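Local coordinates for protein eukaryotic translation initiation factor 4 gamma 5 (Trypanosoma cruzi, PDB 6OZU) that probably serves in translation initiation as an eIF4G-type scaffold protein, its MIF4G domain being an all-helical platform for partner factors, at residues V152-L157 and L205-H210; K200-L205 and E226-N231; K167-A172 and H212-M217. All coordinates share one frame; numbering follows the deposited sequence.

Contact 1 (V152-L157 and L205-H210); sequences VVLHVL and LEELMH
Leu154 and Leu157 of helix 150-162 meet Leu205, Glu207 and Leu208 near the C-terminal end of helix 194-208, an example of helix packing in the all-helical MIF4G domain: helices adjoin through leucines set one turn apart. No hydrogen bond joins the two segments, and the apolar branches carry the contact. Leu157 crosses Leu208 at about a right angle, with its CB 3.8 Å from Leu208 CD1. Farther out, CD1 of Leu157 comes to 4.0 Å from CD2 of Leu205. The CA-CB bond of Leu205 points away from helix 150-162, and chi1 of -53° sets CG beside its own backbone N; the CD2 methyl nonetheless comes nearer to the contact than the direction of CB suggests. Phe179 of helix 173-186 touches Leu157 and Leu205, and Leu182 touches Leu157, which places this half of the contact in the interior of the domain.

Toward solvent the packing becomes mixed. In Leu154, chi1 of 177° sets CG anti to the backbone N, and chi2 of 68° then turns CD1 to where it touches both Glu207 and Leu208. The side chain passes Leu208 in the opposite direction, CD1 lying 3.9 Å from Leu208 CG. Its other methyl, CD2, lies 3.8 Å from Glu207 OE1. Leu154 and the exposed glutamate cross at about a right angle, CB of Glu207 touching CD1 and the carboxylate touching CD2.

Among the polar bonds of 205-210, His210 ND1 donates to Glu206 O over 3.0 Å, and Leu208 O is hydrogen-bonded to Tyr162 OH, a second tie to helix 150-162. At the partly exposed end of the interface, Leu154 CD1 rests 3.8 Å from Glu207 CB.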
loop_
_atom_site.group_PDB
_atom_site.type_symbol
_atom_site.label_atom_id
_atom_site.label_comp_id
_atom_site.label_asym_id
_atom_site.label_seq_id
_atom_site.Cartn_x
_atom_site.Cartn_y
_atom_site.Cartn_z
ATOM N N VAL A 152 -2.385 -9.591 -0.849
ATOM C CA VAL A 152 -2.501 -8.625 0.259
ATOM C C VAL A 152 -3.493 -7.527 -0.133
ATOM O O VAL A 152 -4.384 -7.180 0.649
ATOM C CB VAL A 152 -1.124 -8.040 0.683
ATOM C CG1 VAL A 152 -1.268 -6.948 1.756
ATOM C CG2 VAL A 152 -0.193 -9.151 1.178
ATOM N N VAL A 153 -3.349 -7.023 -1.368
ATOM C CA VAL A 153 -4.204 -6.011 -1.970
ATOM C C VAL A 153 -5.658 -6.510 -1.988
ATOM O O VAL A 153 -6.546 -5.802 -1.514
ATOM C CB VAL A 153 -3.682 -5.592 -3.371
ATOM C CG1 VAL A 153 -4.476 -4.393 -3.931
ATOM C CG2 VAL A 153 -2.192 -5.269 -3.309
ATOM N N LEU A 154 -5.871 -7.751 -2.448
ATOM C CA LEU A 154 -7.171 -8.409 -2.500
ATOM C C LEU A 154 -7.822 -8.521 -1.116
ATOM O O LEU A 154 -9.004 -8.188 -1.001
ATOM C CB LEU A 154 -7.032 -9.792 -3.143
ATOM C CG LEU A 154 -8.293 -10.664 -3.212
ATOM C CD1 LEU A 154 -9.333 -10.087 -4.168
ATOM C CD2 LEU A 154 -7.943 -12.091 -3.534
ATOM N N HIS A 155 -7.053 -8.979 -0.082
ATOM C CA HIS A 155 -7.523 -9.123 1.314
ATOM C C HIS A 155 -7.911 -7.788 1.928
ATOM O O HIS A 155 -8.894 -7.729 2.666
ATOM C CB HIS A 155 -6.494 -9.848 2.218
ATOM C CG HIS A 155 -7.012 -10.230 3.588
ATOM N ND1 HIS A 155 -7.283 -11.550 3.917
ATOM C CD2 HIS A 155 -7.248 -9.458 4.678
ATOM C CE1 HIS A 155 -7.696 -11.531 5.177
ATOM N NE2 HIS A 155 -7.702 -10.294 5.672
ATOM N N VAL A 156 -7.166 -6.701 1.623
ATOM C CA VAL A 156 -7.481 -5.369 2.153
ATOM C C VAL A 156 -8.808 -4.879 1.552
ATOM O O VAL A 156 -9.680 -4.420 2.300
ATOM C CB VAL A 156 -6.345 -4.335 1.931
ATOM C CG1 VAL A 156 -6.839 -2.897 2.141
ATOM C CG2 VAL A 156 -5.140 -4.628 2.804
ATOM N N LEU A 157 -8.954 -4.993 0.198
ATOM C CA LEU A 157 -10.151 -4.606 -0.563
ATOM C C LEU A 157 -11.393 -5.398 -0.150
ATOM O O LEU A 157 -12.495 -4.857 -0.174
ATOM C CB LEU A 157 -9.908 -4.693 -2.082
ATOM C CG LEU A 157 -8.898 -3.696 -2.664
ATOM C CD1 LEU A 157 -8.726 -3.894 -4.135
ATOM C CD2 LEU A 157 -9.307 -2.282 -2.386
ATOM N N LEU A 205 -9.839 -6.796 -8.851
ATOM C CA LEU A 205 -11.228 -6.366 -8.906
ATOM C C LEU A 205 -12.123 -7.412 -9.518
ATOM O O LEU A 205 -13.278 -7.497 -9.116
ATOM C CB LEU A 205 -11.409 -4.999 -9.595
ATOM C CG LEU A 205 -10.570 -3.827 -9.071
ATOM C CD1 LEU A 205 -10.890 -2.587 -9.841
ATOM C CD2 LEU A 205 -10.776 -3.595 -7.575
ATOM N N GLU A 206 -11.601 -8.230 -10.451
ATOM C CA GLU A 206 -12.351 -9.330 -11.081
ATOM C C GLU A 206 -12.583 -10.454 -10.072
ATOM O O GLU A 206 -13.635 -11.084 -10.119
ATOM C CB GLU A 206 -11.647 -9.874 -12.332
ATOM C CG GLU A 206 -11.777 -8.998 -13.570
ATOM C CD GLU A 206 -13.117 -8.991 -14.289
ATOM O OE1 GLU A 206 -13.551 -7.889 -14.689
ATOM O OE2 GLU A 206 -13.730 -10.070 -14.458
ATOM N N GLU A 207 -11.619 -10.691 -9.147
ATOM C CA GLU A 207 -11.736 -11.675 -8.072
ATOM C C GLU A 207 -12.821 -11.300 -7.073
ATOM O O GLU A 207 -13.623 -12.154 -6.705
ATOM C CB GLU A 207 -10.411 -11.879 -7.352
ATOM C CG GLU A 207 -9.562 -12.934 -8.008
ATOM C CD GLU A 207 -8.245 -13.221 -7.323
ATOM O OE1 GLU A 207 -8.130 -14.286 -6.669
ATOM O OE2 GLU A 207 -7.323 -12.383 -7.457
ATOM N N LEU A 208 -12.870 -10.030 -6.649
ATOM C CA LEU A 208 -13.899 -9.517 -5.741
ATOM C C LEU A 208 -15.303 -9.693 -6.357
ATOM O O LEU A 208 -16.280 -9.837 -5.630
ATOM C CB LEU A 208 -13.649 -8.034 -5.422
ATOM C CG LEU A 208 -12.373 -7.700 -4.660
ATOM C CD1 LEU A 208 -11.981 -6.273 -4.897
ATOM C CD2 LEU A 208 -12.506 -7.996 -3.186
ATOM N N MET A 209 -15.388 -9.715 -7.687
ATOM C CA MET A 209 -16.626 -9.909 -8.428
ATOM C C MET A 209 -17.168 -11.319 -8.307
ATOM O O MET A 209 -18.338 -11.558 -8.617
ATOM C CB MET A 209 -16.371 -9.616 -9.878
ATOM C CG MET A 209 -16.480 -8.210 -10.173
ATOM S SD MET A 209 -17.041 -8.129 -11.809
ATOM C CE MET A 209 -18.669 -8.968 -11.619
ATOM N N HIS A 210 -16.304 -12.264 -7.919
ATOM C CA HIS A 210 -16.691 -13.654 -7.738
ATOM C C HIS A 210 -16.695 -13.959 -6.237
ATOM O O HIS A 210 -16.203 -14.997 -5.794
ATOM C CB HIS A 210 -15.823 -14.579 -8.609
ATOM C CG HIS A 210 -16.026 -14.336 -10.080
ATOM N ND1 HIS A 210 -15.147 -13.548 -10.811
ATOM C CD2 HIS A 210 -17.040 -14.721 -10.892
ATOM C CE1 HIS A 210 -15.633 -13.509 -12.046
ATOM N NE2 HIS A 210 -16.773 -14.194 -12.144
#

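Contact 2 (K200-L205 and E226-N231); sequences KFRAVL and ETIDNN
Arg202 and Asp229 form a side-on salt bridge between helix 194-208 and helix 215-235, which run antiparallel with their short segments at 160° and 10.7 Å apart. NE of Arg202 donates to OD1 of Asp229 over 2.6 Å, and NH2 donates to OD2 over 3.1 Å in the straighter bond of the two, 164° at the hydrogen. Both oxygens use their syn lone pairs, and the guanidinium and carboxylate planes are nearly coplanar. Arg202 gets there by an extended chain, CG anti to the backbone N (chi1 -177°) and the run to NE straight.

Beneath this salt bridge lies Ile228. Its CD1 lies 3.8 Å from Leu205 CD1 and meets the edge of the Phe201 ring, 4.0 Å from CD2, while its CG2 branch faces Arg202 CB. The next shell sets these groups: Leu182, Leu183 and Cys186 of helix 173-186 and Phe143 of helix 118-144 pack on Phe201, and Val225 touches both Arg202 and Leu205.

With one nitrogen for each oxygen, the bidentate pairing fixes the rotation of both flat groups, and the two opposite charges probably stabilise each other beside an apolar interior.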
loop_
_atom_site.group_PDB
_atom_site.type_symbol
_atom_site.label_atom_id
_atom_site.label_comp_id
_atom_site.label_asym_id
_atom_site.label_seq_id
_atom_site.Cartn_x
_atom_site.Cartn_y
_atom_site.Cartn_z
ATOM N N LYS A 200 -2.787 -6.198 -13.227
ATOM C CA LYS A 200 -2.753 -6.899 -11.940
ATOM C C LYS A 200 -3.859 -6.392 -11.010
ATOM O O LYS A 200 -4.485 -7.200 -10.318
ATOM C CB LYS A 200 -1.386 -6.748 -11.267
ATOM C CG LYS A 200 -0.331 -7.745 -11.678
ATOM C CD LYS A 200 0.993 -7.431 -10.971
ATOM C CE LYS A 200 1.945 -8.600 -10.894
ATOM N NZ LYS A 200 1.876 -9.325 -9.582
ATOM N N PHE A 201 -4.085 -5.065 -10.976
ATOM C CA PHE A 201 -5.129 -4.442 -10.148
ATOM C C PHE A 201 -6.509 -4.760 -10.695
ATOM O O PHE A 201 -7.439 -4.961 -9.923
ATOM C CB PHE A 201 -4.917 -2.926 -10.038
ATOM C CG PHE A 201 -5.816 -2.237 -9.032
ATOM C CD1 PHE A 201 -5.658 -2.455 -7.660
ATOM C CD2 PHE A 201 -6.786 -1.331 -9.449
ATOM C CE1 PHE A 201 -6.490 -1.817 -6.732
ATOM C CE2 PHE A 201 -7.606 -0.681 -8.517
ATOM C CZ PHE A 201 -7.444 -0.919 -7.163
ATOM N N ARG A 202 -6.632 -4.830 -12.029
ATOM C CA ARG A 202 -7.874 -5.183 -12.736
ATOM C C ARG A 202 -8.282 -6.616 -12.364
ATOM O O ARG A 202 -9.458 -6.865 -12.109
ATOM C CB ARG A 202 -7.699 -5.007 -14.256
ATOM C CG ARG A 202 -8.946 -5.278 -15.057
ATOM C CD ARG A 202 -8.660 -5.375 -16.541
ATOM N NE ARG A 202 -9.881 -5.513 -17.333
ATOM C CZ ARG A 202 -10.517 -6.643 -17.624
ATOM N NH1 ARG A 202 -10.109 -7.794 -17.111
ATOM N NH2 ARG A 202 -11.599 -6.622 -18.392
ATOM N N ALA A 203 -7.303 -7.527 -12.305
ATOM C CA ALA A 203 -7.457 -8.934 -11.920
ATOM C C ALA A 203 -8.003 -9.088 -10.490
ATOM O O ALA A 203 -8.840 -9.959 -10.251
ATOM C CB ALA A 203 -6.124 -9.646 -12.039
ATOM N N VAL A 204 -7.527 -8.237 -9.553
ATOM C CA VAL A 204 -7.938 -8.172 -8.143
ATOM C C VAL A 204 -9.423 -7.805 -8.068
ATOM O O VAL A 204 -10.179 -8.457 -7.343
ATOM C CB VAL A 204 -7.027 -7.201 -7.335
ATOM C CG1 VAL A 204 -7.620 -6.840 -5.968
ATOM C CG2 VAL A 204 -5.654 -7.807 -7.156
ATOM N N LEU A 205 -9.839 -6.796 -8.851
ATOM C CA LEU A 205 -11.228 -6.366 -8.906
ATOM C C LEU A 205 -12.123 -7.412 -9.518
ATOM O O LEU A 205 -13.278 -7.497 -9.116
ATOM C CB LEU A 205 -11.409 -4.999 -9.595
ATOM C CG LEU A 205 -10.570 -3.827 -9.071
ATOM C CD1 LEU A 205 -10.890 -2.587 -9.841
ATOM C CD2 LEU A 205 -10.776 -3.595 -7.575
ATOM N N GLU A 226 -14.262 -1.452 -16.280
ATOM C CA GLU A 226 -14.596 -0.836 -17.563
ATOM C C GLU A 226 -13.827 0.478 -17.794
ATOM O O GLU A 226 -13.298 0.674 -18.875
ATOM C CB GLU A 226 -16.102 -0.615 -17.641
ATOM C CG GLU A 226 -16.661 -0.461 -19.040
ATOM C CD GLU A 226 -18.136 -0.125 -19.130
ATOM O OE1 GLU A 226 -18.595 0.169 -20.256
ATOM O OE2 GLU A 226 -18.835 -0.149 -18.091
ATOM N N THR A 227 -13.764 1.368 -16.771
ATOM C CA THR A 227 -13.025 2.640 -16.805
ATOM C C THR A 227 -11.510 2.370 -16.908
ATOM O O THR A 227 -10.832 3.080 -17.662
ATOM C CB THR A 227 -13.380 3.505 -15.597
ATOM O OG1 THR A 227 -14.797 3.602 -15.506
ATOM C CG2 THR A 227 -12.767 4.882 -15.677
ATOM N N ILE A 228 -10.990 1.367 -16.156
ATOM C CA ILE A 228 -9.583 0.933 -16.206
ATOM C C ILE A 228 -9.253 0.563 -17.664
ATOM O O ILE A 228 -8.215 0.987 -18.162
ATOM C CB ILE A 228 -9.289 -0.263 -15.239
ATOM C CG1 ILE A 228 -9.225 0.220 -13.778
ATOM C CG2 ILE A 228 -7.971 -1.011 -15.621
ATOM C CD1 ILE A 228 -9.068 -0.885 -12.697
ATOM N N ASP A 229 -10.134 -0.235 -18.321
ATOM C CA ASP A 229 -10.023 -0.710 -19.703
ATOM C C ASP A 229 -10.032 0.451 -20.705
ATOM O O ASP A 229 -9.192 0.496 -21.599
ATOM C CB ASP A 229 -11.188 -1.658 -20.033
ATOM C CG ASP A 229 -11.114 -3.053 -19.448
ATOM O OD1 ASP A 229 -10.072 -3.391 -18.845
ATOM O OD2 ASP A 229 -12.095 -3.814 -19.613
ATOM N N ASN A 230 -10.984 1.379 -20.549
ATOM C CA ASN A 230 -11.122 2.570 -21.381
ATOM C C ASN A 230 -9.836 3.393 -21.325
ATOM O O ASN A 230 -9.289 3.772 -22.358
ATOM C CB ASN A 230 -12.307 3.418 -20.921
ATOM C CG ASN A 230 -13.718 2.907 -21.236
ATOM O OD1 ASN A 230 -13.954 1.842 -21.834
ATOM N ND2 ASN A 230 -14.703 3.674 -20.806
ATOM N N ASN A 231 -9.348 3.641 -20.119
ATOM C CA ASN A 231 -8.111 4.378 -19.899
ATOM C C ASN A 231 -6.879 3.602 -20.369
ATOM O O ASN A 231 -5.937 4.207 -20.858
ATOM C CB ASN A 231 -7.997 4.812 -18.452
ATOM C CG ASN A 231 -8.854 6.015 -18.170
ATOM O OD1 ASN A 231 -8.550 7.117 -18.575
ATOM N ND2 ASN A 231 -9.959 5.840 -17.494
#

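Contact 3 (K167-A172 and H212-M217); sequences KRRFPA and HPQRRM. With SO4 (sulfate ion), chain D; SO4 (sulfate ion), chain E; SO4 (sulfate ion), chain H; SO4 (sulfate ion), chain G.
Arg216, in the first turn of helix 215-235, lies against Phe170 of the loop 167-172. Its CB is 3.3 Å from Phe170 CD1. CG comes to 3.9 Å from O3 of the chain D sulfate. CD then stands over one face of the ring, offset toward the rim; Pro171 CD covers the opposite face. The chain bends at chi3 (-60°), which places NE 3.1 Å from O3 of the chain D sulfate. At CZ, Phe170 CB sits over the centre of the guanidinium, 3.6 Å above its plane, with the ring and guanidinium planes 20° apart. At the tip, NH2 donates to O1 of the chain D sulfate over 3.0 Å and weakly to O3 of the chain E sulfate.

The helix follows its N-cap residue Gln214, and the N-H groups of Arg216, almost straight at 176°, and, weakly, Arg215 bind the chain D anion, where the helix dipole and the arginines would favour it; Arg215 NE binds O2. The chain E sulfate accepts from the backbone N of Arg169 and of Phe170. One water links Arg169 O, Met217 N and the chain D sulfate; inward, Met217 CE packs 3.6 Å from Pro171 CD.

The sulfates probably come from the crystallisation liquor, yet the arrangement is an anion-binding helix N-terminus flanked by arginines, on the surface of the MIF4G helical domain.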
loop_
_atom_site.group_PDB
_atom_site.type_symbol
_atom_site.label_atom_id
_atom_site.label_comp_id
_atom_site.label_asym_id
_atom_site.label_seq_id
_atom_site.Cartn_x
_atom_site.Cartn_y
_atom_site.Cartn_z
ATOM N N LYS A 167 -19.992 -8.855 5.699
ATOM C CA LYS A 167 -21.438 -8.979 5.526
ATOM C C LYS A 167 -22.109 -7.778 4.821
ATOM O O LYS A 167 -23.331 -7.811 4.637
ATOM C CB LYS A 167 -22.117 -9.281 6.880
ATOM C CG LYS A 167 -22.042 -10.754 7.281
ATOM C CD LYS A 167 -22.862 -11.058 8.537
ATOM C CE LYS A 167 -24.176 -11.744 8.231
ATOM N NZ LYS A 167 -24.960 -12.019 9.465
ATOM N N ARG A 168 -21.323 -6.755 4.392
ATOM C CA ARG A 168 -21.849 -5.542 3.730
ATOM C C ARG A 168 -22.354 -5.757 2.311
ATOM O O ARG A 168 -21.754 -6.510 1.541
ATOM C CB ARG A 168 -20.828 -4.394 3.718
ATOM C CG ARG A 168 -20.426 -3.877 5.090
ATOM C CD ARG A 168 -19.718 -2.547 4.956
ATOM N NE ARG A 168 -20.650 -1.502 4.534
ATOM C CZ ARG A 168 -21.036 -0.485 5.296
ATOM N NH1 ARG A 168 -20.553 -0.346 6.525
ATOM N NH2 ARG A 168 -21.893 0.414 4.828
ATOM N N ARG A 169 -23.446 -5.062 1.963
ATOM C CA ARG A 169 -24.031 -5.084 0.618
ATOM C C ARG A 169 -23.219 -4.139 -0.283
ATOM O O ARG A 169 -22.928 -4.477 -1.426
ATOM C CB ARG A 169 -25.507 -4.655 0.657
ATOM C CG ARG A 169 -26.435 -5.715 1.235
ATOM C CD ARG A 169 -27.896 -5.312 1.158
ATOM N NE ARG A 169 -28.786 -6.428 1.495
ATOM C CZ ARG A 169 -29.288 -7.294 0.616
ATOM N NH1 ARG A 169 -30.087 -8.273 1.023
ATOM N NH2 ARG A 169 -28.995 -7.187 -0.676
ATOM N N PHE A 170 -22.788 -2.992 0.278
ATOM C CA PHE A 170 -22.027 -1.943 -0.384
ATOM C C PHE A 170 -21.091 -1.257 0.629
ATOM O O PHE A 170 -21.475 -1.142 1.795
ATOM C CB PHE A 170 -23.013 -0.922 -0.991
ATOM C CG PHE A 170 -22.430 -0.010 -2.036
ATOM C CD1 PHE A 170 -22.010 -0.510 -3.265
ATOM C CD2 PHE A 170 -22.320 1.351 -1.806
ATOM C CE1 PHE A 170 -21.467 0.332 -4.231
ATOM C CE2 PHE A 170 -21.790 2.198 -2.787
ATOM C CZ PHE A 170 -21.371 1.683 -3.994
ATOM N N PRO A 171 -19.872 -0.797 0.223
ATOM C CA PRO A 171 -18.968 -0.156 1.200
ATOM C C PRO A 171 -19.467 1.123 1.853
ATOM O O PRO A 171 -20.293 1.851 1.298
ATOM C CB PRO A 171 -17.687 0.110 0.399
ATOM C CG PRO A 171 -18.095 0.062 -1.005
ATOM C CD PRO A 171 -19.241 -0.872 -1.113
ATOM N N ALA A 172 -18.917 1.408 3.043
ATOM C CA ALA A 172 -19.207 2.592 3.832
ATOM C C ALA A 172 -18.614 3.788 3.101
ATOM O O ALA A 172 -17.746 3.606 2.238
ATOM C CB ALA A 172 -18.587 2.449 5.208
ATOM N N HIS A 212 -19.777 -12.935 -4.514
ATOM C CA HIS A 212 -21.226 -12.738 -4.474
ATOM C C HIS A 212 -21.637 -11.274 -4.223
ATOM O O HIS A 212 -22.379 -10.998 -3.273
ATOM C CB HIS A 212 -21.879 -13.719 -3.492
ATOM C CG HIS A 212 -21.507 -15.140 -3.795
ATOM N ND1 HIS A 212 -22.137 -15.857 -4.810
ATOM C CD2 HIS A 212 -20.516 -15.899 -3.275
ATOM C CE1 HIS A 212 -21.539 -17.038 -4.839
ATOM N NE2 HIS A 212 -20.557 -17.111 -3.932
ATOM N N PRO A 213 -21.206 -10.324 -5.104
ATOM C CA PRO A 213 -21.616 -8.930 -4.933
ATOM C C PRO A 213 -23.096 -8.728 -5.250
ATOM O O PRO A 213 -23.670 -9.448 -6.080
ATOM C CB PRO A 213 -20.745 -8.191 -5.956
ATOM C CG PRO A 213 -20.464 -9.163 -6.996
ATOM C CD PRO A 213 -20.344 -10.471 -6.298
ATOM N N GLN A 214 -23.701 -7.726 -4.601
ATOM C CA GLN A 214 -25.089 -7.349 -4.839
ATOM C C GLN A 214 -25.162 -6.359 -6.031
ATOM O O GLN A 214 -24.173 -6.213 -6.751
ATOM C CB GLN A 214 -25.757 -6.830 -3.551
ATOM C CG GLN A 214 -25.913 -7.883 -2.448
ATOM C CD GLN A 214 -26.655 -9.112 -2.917
ATOM O OE1 GLN A 214 -26.057 -10.174 -3.141
ATOM N NE2 GLN A 214 -27.970 -8.988 -3.099
ATOM N N ARG A 215 -26.332 -5.728 -6.272
ATOM C CA ARG A 215 -26.558 -4.829 -7.411
ATOM C C ARG A 215 -25.568 -3.651 -7.458
ATOM O O ARG A 215 -24.911 -3.469 -8.489
ATOM C CB ARG A 215 -28.031 -4.319 -7.470
ATOM C CG ARG A 215 -29.166 -5.356 -7.460
ATOM C CD ARG A 215 -30.510 -4.683 -7.320
ATOM N NE ARG A 215 -30.975 -4.580 -5.929
ATOM C CZ ARG A 215 -32.188 -4.175 -5.560
ATOM N NH1 ARG A 215 -33.093 -3.852 -6.474
ATOM N NH2 ARG A 215 -32.504 -4.097 -4.275
ATOM N N ARG A 216 -25.437 -2.873 -6.349
ATOM C CA ARG A 216 -24.546 -1.710 -6.320
ATOM C C ARG A 216 -23.089 -2.139 -6.365
ATOM O O ARG A 216 -22.285 -1.469 -7.018
ATOM C CB ARG A 216 -24.788 -0.815 -5.098
ATOM C CG ARG A 216 -26.044 0.040 -5.085
ATOM C CD ARG A 216 -26.314 0.535 -3.670
ATOM N NE ARG A 216 -26.495 -0.596 -2.756
ATOM C CZ ARG A 216 -26.535 -0.536 -1.431
ATOM N NH1 ARG A 216 -26.367 0.623 -0.804
ATOM N NH2 ARG A 216 -26.741 -1.634 -0.723
ATOM N N MET A 217 -22.764 -3.276 -5.702
ATOM C CA MET A 217 -21.416 -3.840 -5.626
ATOM C C MET A 217 -20.926 -4.359 -6.985
ATOM O O MET A 217 -19.747 -4.203 -7.326
ATOM C CB MET A 217 -21.325 -4.920 -4.538
ATOM C CG MET A 217 -19.895 -5.245 -4.132
ATOM S SD MET A 217 -19.019 -3.844 -3.378
ATOM C CE MET A 217 -18.910 -4.419 -1.749
HETATM S S SO4 D . -28.401 -3.974 -3.208
HETATM O O1 SO4 D . -28.365 -3.977 -1.741
HETATM O O2 SO4 D . -28.656 -5.324 -3.732
HETATM O O3 SO4 D . -27.115 -3.456 -3.693
HETATM O O4 SO4 D . -29.487 -3.100 -3.637
HETATM S S SO4 E . -25.537 -1.552 3.255
HETATM O O1 SO4 E . -25.723 -1.401 4.698
HETATM O O2 SO4 E . -24.345 -2.379 3.050
HETATM O O3 SO4 E . -26.721 -2.178 2.655
HETATM O O4 SO4 E . -25.361 -0.236 2.628
HETATM S S SO4 H . -22.396 2.483 8.262
HETATM O O1 SO4 H . -21.469 3.609 8.119
HETATM O O2 SO4 H . -21.697 1.345 8.870
HETATM O O3 SO4 H . -22.906 2.110 6.939
HETATM O O4 SO4 H . -23.517 2.878 9.114
HETATM S S SO4 G . -17.421 -2.194 8.399
HETATM O O1 SO4 G . -18.176 -3.454 8.316
HETATM O O2 SO4 G . -16.322 -2.336 9.356
HETATM O O3 SO4 G . -16.866 -1.838 7.087
HETATM O O4 SO4 G . -18.320 -1.131 8.850
HETATM O O HOH W 1 -22.268 -9.511 -0.170
HETATM O O HOH W 2 -24.440 -3.945 -3.560
HETATM O O HOH W 3 -22.377 -7.211 -2.211
#

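How the contacts relate
Contacts 1 and 2 share Leu205 and lie on helix 194-208, which thereby joins helix 150-162 to helix 215-235; their residues also touch directly, as Leu157 of contact 1 packs on Val204 and Phe201 of contact 2. Both are largely buried, but contact 1 has no hydrogen bond across it, whereas contact 2 adds a salt bridge at its edge. Contact 3 is partly buried, farthest from the chain's centre, and pairs a loop with the start of helix 215-235. Its chemistry is the most polar, with arginines, waters and sulfates. Contacts 2 and 3 use different parts of that helix and do not touch; the nearest atoms of the two contacts are about 7 Å apart.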